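Nicotinate-nucleotide pyrophosphorylase (Pyrococcus furiosus, PDB 2I14) probably catalyses ATP-coupled transfer of the phosphoribosyl group of phosphoribosyl pyrophosphate to nicotinate, giving nicotinate mononucleotide for NAD biosynthesis. Local coordinates at residues 44-49 with 308-313; 78-83 with 96-101; 70-75 with 109-114; 327-332 with 357-362. All coordinates share one frame; numbering follows the deposited sequence.

Interaction 1: residues 44-49 with 308-313; sequences VLADVT and LDIVEV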
# COMPACT_ATOMS: atom_id res chain seq x y z
N VAL A 44 -32.31 37.97 9.39
CA VAL A 44 -31.06 37.23 9.30
C VAL A 44 -30.72 36.93 7.85
O VAL A 44 -31.61 36.87 6.99
CB VAL A 44 -31.13 35.88 10.04
CG1 VAL A 44 -31.27 36.10 11.54
CG2 VAL A 44 -32.31 35.05 9.50
N LEU A 45 -29.44 36.76 7.58
CA LEU A 45 -28.97 36.43 6.25
C LEU A 45 -28.33 35.05 6.36
O LEU A 45 -27.37 34.86 7.12
CB LEU A 45 -27.94 37.45 5.76
CG LEU A 45 -27.36 37.20 4.36
CD1 LEU A 45 -28.48 37.10 3.35
CD2 LEU A 45 -26.41 38.33 3.99
N ALA A 46 -28.88 34.09 5.63
CA ALA A 46 -28.35 32.74 5.65
C ALA A 46 -27.58 32.47 4.35
O ALA A 46 -27.91 32.98 3.28
CB ALA A 46 -29.49 31.73 5.83
N ASP A 47 -26.53 31.66 4.48
CA ASP A 47 -25.65 31.29 3.39
C ASP A 47 -25.80 29.81 3.07
O ASP A 47 -26.12 28.99 3.94
CB ASP A 47 -24.20 31.53 3.80
CG ASP A 47 -23.53 32.65 3.03
OD1 ASP A 47 -24.27 33.41 2.35
OD2 ASP A 47 -22.28 32.78 3.11
N VAL A 48 -25.58 29.46 1.80
CA VAL A 48 -25.63 28.07 1.39
C VAL A 48 -24.27 27.75 0.76
O VAL A 48 -23.88 28.36 -0.24
CB VAL A 48 -26.74 27.81 0.38
CG1 VAL A 48 -26.62 26.41 -0.15
CG2 VAL A 48 -28.08 27.97 1.05
N THR A 49 -23.55 26.82 1.38
CA THR A 49 -22.22 26.41 0.90
C THR A 49 -21.94 24.93 1.19
O THR A 49 -22.81 24.19 1.63
CB THR A 49 -21.10 27.20 1.60
OG1 THR A 49 -21.11 26.84 2.99
CG2 THR A 49 -21.31 28.70 1.49
N LEU A 308 -27.23 25.21 4.92
CA LEU A 308 -27.75 26.56 5.09
C LEU A 308 -27.35 27.08 6.47
O LEU A 308 -27.80 26.55 7.50
CB LEU A 308 -29.28 26.54 4.96
CG LEU A 308 -30.07 27.85 5.09
CD1 LEU A 308 -30.10 28.36 6.53
CD2 LEU A 308 -29.42 28.89 4.18
N ASP A 309 -26.51 28.10 6.52
CA ASP A 309 -26.08 28.65 7.80
C ASP A 309 -26.17 30.17 7.89
O ASP A 309 -25.62 30.88 7.04
CB ASP A 309 -24.63 28.26 8.09
CG ASP A 309 -24.39 26.78 7.92
OD1 ASP A 309 -25.24 25.97 8.34
OD2 ASP A 309 -23.32 26.42 7.38
N ILE A 310 -26.84 30.67 8.93
CA ILE A 310 -26.96 32.12 9.13
C ILE A 310 -25.58 32.70 9.42
O ILE A 310 -24.92 32.33 10.39
CB ILE A 310 -27.94 32.44 10.27
CG1 ILE A 310 -27.84 31.38 11.36
CG2 ILE A 310 -29.36 32.46 9.74
CD1 ILE A 310 -29.00 31.42 12.34
N VAL A 311 -25.13 33.59 8.54
CA VAL A 311 -23.83 34.22 8.65
C VAL A 311 -23.94 35.68 9.11
O VAL A 311 -22.93 36.35 9.31
CB VAL A 311 -23.10 34.20 7.31
CG1 VAL A 311 -23.04 32.78 6.78
CG2 VAL A 311 -23.83 35.08 6.33
N GLU A 312 -25.17 36.15 9.26
CA GLU A 312 -25.41 37.52 9.70
C GLU A 312 -26.82 37.68 10.26
O GLU A 312 -27.79 37.21 9.66
CB GLU A 312 -25.20 38.49 8.53
CG GLU A 312 -24.91 39.92 8.96
CD GLU A 312 -24.61 40.85 7.79
OE1 GLU A 312 -25.53 41.07 6.97
OE2 GLU A 312 -23.47 41.35 7.70
N VAL A 313 -26.91 38.32 11.42
CA VAL A 313 -28.19 38.55 12.08
C VAL A 313 -28.33 40.04 12.41
O VAL A 313 -27.58 40.57 13.23
CB VAL A 313 -28.30 37.74 13.38
CG1 VAL A 313 -29.72 37.82 13.94
CG2 VAL A 313 -27.91 36.30 13.12
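Val-44 has CG1 anti to its carbonyl carbon (chi1 -67°), which sets that methyl against Val-313; the two valines lie side by side and point the same way. Two residues on, the small CB of Ala-46 is met by Leu-308, whose CG stands anti to the backbone N (chi1 -180°) and whose CD1 and CD2 both reach over to that alanine. CD2 of Leu-308 also touches Val-48, 3.5 Å from its CG2, the two side chains crossing at about a right angle. Ile-310 fills the stretch in between, its CG2 3.9 Å from Val-44 CB. Helix 108-131 covers Val-48 through Leu-112 and Leu-115, and Ile-188 of the second subunit packs on Ile-310 and Val-313.

The opposite face carries Leu-45, Asp-47, Asp-309 and Glu-312. There CG1 of Val-311 sits 3.4 Å from Asp-47 CB, while Asp-47 turns its OD1 to Gln-96 NE2 for a hydrogen bond. The side chain of Asp-309 is about 5 Å from the bound PCP.

The backbones are joined by a pair of bonds, Asp-47 N to Asp-309 O and Asp-309 N to Asp-47 O, each 2.8 Å long. Further along, Leu-45 N gives a nearly straight bond of 2.7 Å to Glu-312 O, but Leu-45 O receives Val-311 N at 2.9 Å and, more weakly, Glu-312 N. Two residues thus face one, a classic beta bulge, in an antiparallel sheet where strand 307-313, arriving after the parallel strands of the barrel domain, returns to pair with strand 43-49 of the N-terminal region.

Interaction 2: residues 78-83 with 96-101; sequences NVYAMP and QIEGDY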
# COMPACT_ATOMS: atom_id res chain seq x y z
N ASN A 78 -35.75 37.61 0.67
CA ASN A 78 -35.00 37.91 -0.54
C ASN A 78 -34.11 36.70 -0.81
O ASN A 78 -33.63 36.05 0.12
CB ASN A 78 -34.13 39.14 -0.37
CG ASN A 78 -34.93 40.40 -0.21
OD1 ASN A 78 -36.03 40.52 -0.77
ND2 ASN A 78 -34.40 41.36 0.54
N VAL A 79 -33.89 36.40 -2.08
CA VAL A 79 -33.06 35.26 -2.43
C VAL A 79 -32.07 35.61 -3.53
O VAL A 79 -32.44 35.74 -4.70
CB VAL A 79 -33.93 34.08 -2.90
CG1 VAL A 79 -33.05 32.87 -3.12
CG2 VAL A 79 -35.02 33.78 -1.88
N TYR A 80 -30.81 35.77 -3.16
CA TYR A 80 -29.77 36.08 -4.14
C TYR A 80 -29.12 34.75 -4.51
O TYR A 80 -29.09 33.82 -3.70
CB TYR A 80 -28.73 37.04 -3.55
CG TYR A 80 -29.32 38.11 -2.67
CD1 TYR A 80 -29.90 37.78 -1.44
CD2 TYR A 80 -29.29 39.45 -3.04
CE1 TYR A 80 -30.42 38.76 -0.59
CE2 TYR A 80 -29.81 40.45 -2.20
CZ TYR A 80 -30.37 40.09 -0.98
OH TYR A 80 -30.86 41.06 -0.12
N ALA A 81 -28.61 34.65 -5.73
CA ALA A 81 -27.99 33.40 -6.14
C ALA A 81 -27.03 33.55 -7.31
O ALA A 81 -26.85 34.64 -7.86
CB ALA A 81 -29.08 32.38 -6.48
N MET A 82 -26.41 32.43 -7.66
CA MET A 82 -25.50 32.37 -8.79
C MET A 82 -26.36 31.80 -9.90
O MET A 82 -27.32 31.09 -9.64
CB MET A 82 -24.34 31.41 -8.53
CG MET A 82 -23.30 31.84 -7.51
SD MET A 82 -21.89 30.67 -7.52
CE MET A 82 -20.84 31.41 -6.27
N PRO A 83 -26.03 32.10 -11.16
CA PRO A 83 -26.85 31.55 -12.24
C PRO A 83 -26.73 30.02 -12.30
O PRO A 83 -25.63 29.47 -12.22
CB PRO A 83 -26.30 32.24 -13.48
CG PRO A 83 -24.87 32.59 -13.09
CD PRO A 83 -25.03 33.05 -11.67
N GLN A 96 -28.06 32.81 -1.20
CA GLN A 96 -28.29 33.44 0.10
C GLN A 96 -29.78 33.71 0.31
O GLN A 96 -30.55 33.73 -0.64
CB GLN A 96 -27.51 34.74 0.21
CG GLN A 96 -26.03 34.57 -0.02
CD GLN A 96 -25.26 35.88 0.03
OE1 GLN A 96 -25.52 36.79 -0.76
NE2 GLN A 96 -24.31 35.98 0.96
N ILE A 97 -30.18 33.90 1.56
CA ILE A 97 -31.56 34.20 1.85
C ILE A 97 -31.63 35.20 2.98
O ILE A 97 -30.92 35.08 3.99
CB ILE A 97 -32.35 32.97 2.28
CG1 ILE A 97 -32.35 31.93 1.17
CG2 ILE A 97 -33.79 33.38 2.58
CD1 ILE A 97 -33.18 30.71 1.49
N GLU A 98 -32.49 36.20 2.82
CA GLU A 98 -32.63 37.22 3.84
C GLU A 98 -34.06 37.32 4.35
O GLU A 98 -35.01 37.25 3.57
CB GLU A 98 -32.16 38.56 3.29
CG GLU A 98 -31.76 39.52 4.36
CD GLU A 98 -30.94 40.67 3.82
OE1 GLU A 98 -30.48 41.50 4.64
OE2 GLU A 98 -30.76 40.73 2.58
N GLY A 99 -34.20 37.45 5.66
CA GLY A 99 -35.52 37.56 6.24
C GLY A 99 -35.60 37.02 7.65
O GLY A 99 -34.59 36.71 8.28
N ASP A 100 -36.83 36.91 8.15
CA ASP A 100 -37.06 36.40 9.49
C ASP A 100 -36.88 34.89 9.40
O ASP A 100 -37.62 34.22 8.67
CB ASP A 100 -38.49 36.74 9.93
CG ASP A 100 -38.72 36.53 11.43
OD1 ASP A 100 -39.88 36.72 11.87
OD2 ASP A 100 -37.76 36.17 12.15
N TYR A 101 -35.90 34.35 10.13
CA TYR A 101 -35.68 32.91 10.10
C TYR A 101 -36.99 32.20 10.36
O TYR A 101 -37.25 31.13 9.81
CB TYR A 101 -34.66 32.46 11.15
CG TYR A 101 -34.40 30.98 11.06
CD1 TYR A 101 -33.63 30.45 10.03
CD2 TYR A 101 -35.01 30.08 11.94
CE1 TYR A 101 -33.48 29.08 9.86
CE2 TYR A 101 -34.87 28.70 11.78
CZ TYR A 101 -34.10 28.21 10.74
OH TYR A 101 -33.96 26.85 10.55
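Tyr-80 and Glu-98 meet through one hydrogen bond: the tyrosine OH donates to OE2 of Glu-98 at 2.7 Å, approaching nearly along the C-O bond of the carboxylate, with ring and carboxylate planes 43° apart. OE2 lies near the plane of the ring, at its edge. Glu-98 gets there by a stretched chain, CG anti to the backbone N (chi1 -157°) and extended beyond. Asn-78 precedes them on the same face, its CB 4.2 Å from Glu-98 CB.

Between the strands the backbones pair antiparallel. Glu-98 N binds Asn-78 O at 2.9 Å, and Gln-96 N binds Tyr-80 O at 2.9 Å; the return bond from Tyr-80 N to Gln-96 O is weak.

A second shell fixes the polar ends. The same OE2 forms a salt bridge with Arg-327, so two donors grip one oxygen, which would be expected to keep the carboxylate charged. Asn-78 OD1 accepts from Asn-367 N. A phenylalanine in place of Tyr-80 would probably leave OE2 of Glu-98 with Arg-327 but without the hydroxyl, and the carboxylate freer to turn.

After Glu-98 the chain turns a corner at Gly-99, whose backbone angles suit glycine, and Asp-100 takes the N-cap position of helix 101-104, its OD2 weakly bonded to Ala-102 N. Val-79 and Ile-97 on the other face both touch Leu-72 of helix 65-72. In the sheet, strand 95-98 lies between 77-81 and 43-49, and strand 77-81 is bordered on its far side by 357-365.

Interaction 3: residues 70-75 with 109-114; sequences KLLEGI and TALLGM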
# COMPACT_ATOMS: atom_id res chain seq x y z
N LYS A 70 -38.87 28.67 -7.15
CA LYS A 70 -40.26 28.26 -7.21
C LYS A 70 -40.76 27.72 -5.87
O LYS A 70 -41.94 27.41 -5.73
CB LYS A 70 -40.46 27.18 -8.28
CG LYS A 70 -40.24 27.65 -9.73
CD LYS A 70 -41.55 27.82 -10.51
CE LYS A 70 -42.43 28.95 -9.95
NZ LYS A 70 -43.76 29.13 -10.66
N LEU A 71 -39.87 27.61 -4.89
CA LEU A 71 -40.26 27.11 -3.57
C LEU A 71 -40.41 28.24 -2.55
O LEU A 71 -41.37 28.27 -1.77
CB LEU A 71 -39.22 26.11 -3.05
CG LEU A 71 -39.45 25.60 -1.62
CD1 LEU A 71 -40.46 24.45 -1.61
CD2 LEU A 71 -38.13 25.16 -1.03
N LEU A 72 -39.45 29.15 -2.55
CA LEU A 72 -39.47 30.28 -1.64
C LEU A 72 -40.37 31.38 -2.21
O LEU A 72 -40.50 32.46 -1.62
CB LEU A 72 -38.06 30.81 -1.42
CG LEU A 72 -37.21 30.16 -0.32
CD1 LEU A 72 -37.84 28.85 0.14
CD2 LEU A 72 -35.79 29.96 -0.86
N GLU A 73 -40.98 31.07 -3.35
CA GLU A 73 -41.88 32.00 -4.02
C GLU A 73 -43.06 32.35 -3.12
O GLU A 73 -43.71 31.45 -2.57
CB GLU A 73 -42.39 31.38 -5.33
CG GLU A 73 -43.27 32.31 -6.16
CD GLU A 73 -43.77 31.67 -7.46
OE1 GLU A 73 -44.44 30.61 -7.38
OE2 GLU A 73 -43.48 32.24 -8.54
N GLY A 74 -43.34 33.64 -2.97
CA GLY A 74 -44.44 34.06 -2.14
C GLY A 74 -44.12 33.88 -0.67
O GLY A 74 -44.95 33.40 0.12
N ILE A 75 -42.91 34.25 -0.30
CA ILE A 75 -42.49 34.14 1.08
C ILE A 75 -41.64 35.36 1.44
O ILE A 75 -40.76 35.78 0.67
CB ILE A 75 -41.72 32.82 1.31
CG1 ILE A 75 -42.70 31.65 1.19
CG2 ILE A 75 -41.04 32.82 2.68
CD1 ILE A 75 -42.11 30.29 1.53
N THR A 109 -34.78 21.67 4.64
CA THR A 109 -34.89 20.29 4.20
C THR A 109 -35.24 20.15 2.71
O THR A 109 -34.80 19.21 2.02
CB THR A 109 -35.95 19.58 5.03
OG1 THR A 109 -35.72 19.88 6.41
CG2 THR A 109 -35.88 18.07 4.80
N ALA A 110 -36.01 21.10 2.20
CA ALA A 110 -36.41 21.04 0.82
C ALA A 110 -35.41 21.72 -0.10
O ALA A 110 -34.94 21.11 -1.06
CB ALA A 110 -37.79 21.67 0.65
N LEU A 111 -35.08 22.97 0.18
CA LEU A 111 -34.15 23.70 -0.68
C LEU A 111 -32.78 23.03 -0.80
O LEU A 111 -32.29 22.82 -1.92
CB LEU A 111 -34.01 25.16 -0.22
CG LEU A 111 -33.26 25.56 1.04
CD1 LEU A 111 -31.78 25.67 0.71
CD2 LEU A 111 -33.78 26.90 1.54
N LEU A 112 -32.17 22.66 0.33
CA LEU A 112 -30.87 22.01 0.28
C LEU A 112 -30.93 20.73 -0.55
O LEU A 112 -30.05 20.46 -1.36
CB LEU A 112 -30.37 21.67 1.69
CG LEU A 112 -29.90 22.85 2.55
CD1 LEU A 112 -29.38 22.32 3.89
CD2 LEU A 112 -28.82 23.63 1.82
N GLY A 113 -31.97 19.93 -0.38
CA GLY A 113 -32.07 18.72 -1.17
C GLY A 113 -32.16 19.03 -2.66
O GLY A 113 -31.63 18.31 -3.51
N MET A 114 -32.84 20.12 -2.98
CA MET A 114 -33.00 20.53 -4.36
C MET A 114 -31.66 20.92 -4.98
O MET A 114 -31.38 20.57 -6.14
CB MET A 114 -34.00 21.69 -4.46
CG MET A 114 -35.42 21.29 -4.05
SD MET A 114 -36.76 22.46 -4.51
CE MET A 114 -36.55 23.73 -3.34
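An apolar helix-to-helix contact, in the layer that lies against the large antiparallel sheet, forms where Leu-71 and Leu-72, in the weakly bonded end of helix 65-72, meet Ala-110 and Leu-111 near the start of the long helix 108-131. The nearest backbones are those of Leu-71 and Leu-111, with CA atoms 7.6 Å apart.

Leu-71 does most of the touching. Its CG stands anti to the backbone N (chi1 175°), and from there CD2 reaches the long helix, 3.9 Å from Ala-110 CB and 4.2 Å from Leu-111 CB. The short side chain of Ala-110 lets this methyl approach the helix backbone, to 3.9 Å from Leu-111 N. Met-114, one turn further on, crosses Leu-71 obliquely with its CE turned to the same leucine, though their exact separation is doubtful in the model. Leu-72 contributes a looser touch, its CD2 4.4 Å from CD2 of Leu-111.

Both leucines of that last pair also rest on Ile-97 of strand 95-98, so the helix contact is continuous with the packing on the sheet. The second subunit joins in as well: its Phe-10 lies on Leu-71 and its Pro-147 on Met-114.

No hydrogen bond or ion pair crosses between 70-75 and 109-114. All five touching residues are buried, and their hold on one another rests on the burial of hydrocarbon groups away from water, not on any directional bond.

Interaction 4: residues 327-332 with 357-362; sequences RKQVYR and VEPLLK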
# COMPACT_ATOMS: atom_id res chain seq x y z
N ARG A 327 -22.06 38.91 5.33
CA ARG A 327 -22.71 38.97 4.02
C ARG A 327 -21.62 39.17 2.98
O ARG A 327 -20.89 40.16 3.03
CB ARG A 327 -23.68 40.15 3.95
CG ARG A 327 -24.05 40.57 2.52
CD ARG A 327 -24.72 41.93 2.50
NE ARG A 327 -26.06 41.89 3.08
CZ ARG A 327 -27.11 41.34 2.49
NH1 ARG A 327 -27.00 40.79 1.29
NH2 ARG A 327 -28.28 41.32 3.11
N LYS A 328 -21.50 38.25 2.03
CA LYS A 328 -20.45 38.40 1.03
C LYS A 328 -20.80 38.14 -0.42
O LYS A 328 -21.91 37.73 -0.76
CB LYS A 328 -19.26 37.53 1.43
CG LYS A 328 -18.41 38.15 2.54
CD LYS A 328 -19.13 38.19 3.90
CE LYS A 328 -18.61 39.32 4.83
NZ LYS A 328 -19.03 40.70 4.44
N GLN A 329 -19.82 38.41 -1.28
CA GLN A 329 -19.96 38.23 -2.72
C GLN A 329 -18.75 37.48 -3.27
O GLN A 329 -17.67 37.53 -2.69
CB GLN A 329 -20.07 39.59 -3.42
CG GLN A 329 -21.44 39.87 -4.04
CD GLN A 329 -21.70 39.05 -5.28
OE1 GLN A 329 -21.55 37.83 -5.27
NE2 GLN A 329 -22.10 39.71 -6.35
N VAL A 330 -18.96 36.80 -4.39
CA VAL A 330 -17.91 36.05 -5.05
C VAL A 330 -17.65 36.64 -6.43
O VAL A 330 -18.54 36.68 -7.27
CB VAL A 330 -18.30 34.56 -5.23
CG1 VAL A 330 -18.45 33.89 -3.88
CG2 VAL A 330 -19.59 34.45 -5.97
N TYR A 331 -16.43 37.12 -6.65
CA TYR A 331 -16.07 37.72 -7.93
C TYR A 331 -15.28 36.74 -8.80
O TYR A 331 -14.32 36.13 -8.35
CB TYR A 331 -15.28 39.02 -7.74
CG TYR A 331 -16.11 40.10 -7.08
CD1 TYR A 331 -16.31 40.10 -5.70
CD2 TYR A 331 -16.75 41.08 -7.84
CE1 TYR A 331 -17.14 41.04 -5.09
CE2 TYR A 331 -17.59 42.02 -7.24
CZ TYR A 331 -17.78 42.00 -5.86
OH TYR A 331 -18.59 42.93 -5.25
N ARG A 332 -15.72 36.60 -10.04
CA ARG A 332 -15.10 35.69 -10.98
C ARG A 332 -14.55 36.46 -12.17
O ARG A 332 -15.23 37.33 -12.71
CB ARG A 332 -16.13 34.69 -11.48
CG ARG A 332 -15.52 33.48 -12.10
CD ARG A 332 -16.27 32.97 -13.31
NE ARG A 332 -17.72 33.04 -13.17
CZ ARG A 332 -18.56 32.24 -13.82
NH1 ARG A 332 -18.10 31.31 -14.64
NH2 ARG A 332 -19.87 32.40 -13.68
N VAL A 357 -13.49 41.53 -13.31
CA VAL A 357 -14.21 40.52 -12.55
C VAL A 357 -15.66 40.94 -12.34
O VAL A 357 -15.93 42.10 -12.06
CB VAL A 357 -13.54 40.28 -11.18
CG1 VAL A 357 -12.10 39.84 -11.38
CG2 VAL A 357 -13.61 41.54 -10.32
N GLU A 358 -16.58 39.99 -12.45
CA GLU A 358 -17.99 40.29 -12.28
C GLU A 358 -18.62 39.50 -11.14
O GLU A 358 -18.31 38.33 -10.94
CB GLU A 358 -18.74 39.99 -13.58
CG GLU A 358 -19.93 40.92 -13.89
CD GLU A 358 -19.52 42.33 -14.34
OE1 GLU A 358 -19.42 43.24 -13.49
OE2 GLU A 358 -19.29 42.53 -15.56
N PRO A 359 -19.52 40.14 -10.37
CA PRO A 359 -20.24 39.55 -9.23
C PRO A 359 -21.08 38.35 -9.65
O PRO A 359 -21.62 38.34 -10.76
CB PRO A 359 -21.11 40.70 -8.75
CG PRO A 359 -20.32 41.89 -9.10
CD PRO A 359 -19.86 41.56 -10.49
N LEU A 360 -21.21 37.36 -8.77
CA LEU A 360 -21.99 36.18 -9.10
C LEU A 360 -23.33 36.12 -8.36
O LEU A 360 -24.33 35.68 -8.92
CB LEU A 360 -21.17 34.91 -8.84
CG LEU A 360 -19.97 34.69 -9.76
CD1 LEU A 360 -19.17 33.49 -9.30
CD2 LEU A 360 -20.46 34.49 -11.16
N LEU A 361 -23.36 36.56 -7.10
CA LEU A 361 -24.62 36.54 -6.36
C LEU A 361 -25.53 37.65 -6.89
O LEU A 361 -25.24 38.84 -6.74
CB LEU A 361 -24.39 36.77 -4.86
CG LEU A 361 -23.88 35.66 -3.93
CD1 LEU A 361 -24.78 34.43 -4.09
CD2 LEU A 361 -22.44 35.32 -4.25
N LYS A 362 -26.63 37.26 -7.53
CA LYS A 362 -27.56 38.22 -8.09
C LYS A 362 -28.95 37.97 -7.55
O LYS A 362 -29.31 36.83 -7.31
CB LYS A 362 -27.60 38.11 -9.62
CG LYS A 362 -26.27 38.41 -10.31
CD LYS A 362 -25.79 39.82 -9.99
CE LYS A 362 -24.49 40.13 -10.71
NZ LYS A 362 -24.65 40.11 -12.20
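Lys-328 brushes Leu-361 with its backbone, its carbonyl O 4.3 Å from the leucine CG. Gln-329 then folds its side chain across the gap: bent at chi2 (-72°), it slides past Leu-361 in the opposite direction, and its OE1 accepts the N-H of Leu-361 as well as that of Val-330 in its own strand. The amide is crowded in the model, so its exact place is less sure. An alanine here would probably leave Leu-361 N without this acceptor, just where the two backbones have drawn apart.

With CG1 anti to the carbonyl carbon (chi1 -64°), Val-330 has CG2 between its backbone N and carbonyl carbon, facing CB of Leu-360 and CD2 of Leu-361; the valine side chain crosses both leucines at about a right angle. Its O takes a weak bond from Leu-360 N. At Tyr-331 the ring lies obliquely to Pro-359, CE2 being the atom closest to the proline CG, and CB is 4.0 Å from Val-357 CG2. The side chain of Val-357 lies about 4 Å from those of Cys-333 and Cys-350, which with His-337 and Cys-353 bind a zinc ion.

Arg-332 closes the run with two backbone bonds, its N to Glu-358 O at 3.2 Å and Glu-358 N to its O at 3.0 Å. Its guanidinium meets Leu-360 CD2 with an edge, while NH2 bonds to Tyr-383 OH.

Regular pairing is thus confined to the end near the zinc site; toward Leu-361 the side-chain carbonyl of Gln-329 appears to replace a backbone acceptor, and apolar contacts carry the rest.

How the interactions relate
Interactions 1, 2 and 4 hold successive parts of one antiparallel sheet: strand 43-49 binds 95-98, where Ala-46 N reaches Ile-97 O, and strand 77-81 binds 357-365 through Ala-81 O and Lys-362 N. Interaction 3 lies in the helical layer instead, reached from interaction 2 through Ile-97. Interactions 1 and 3 are buried; interaction 2 is only partly buried, and interaction 4 is mostly buried but has Glu-358 exposed. The chemistry follows: interaction 3 is wholly apolar, interaction 1 combines backbone bonds with an apolar face, and in interactions 2 and 4, linked by the salt bridge between Glu-98 and Arg-327, polar side chains bond across the contact itself.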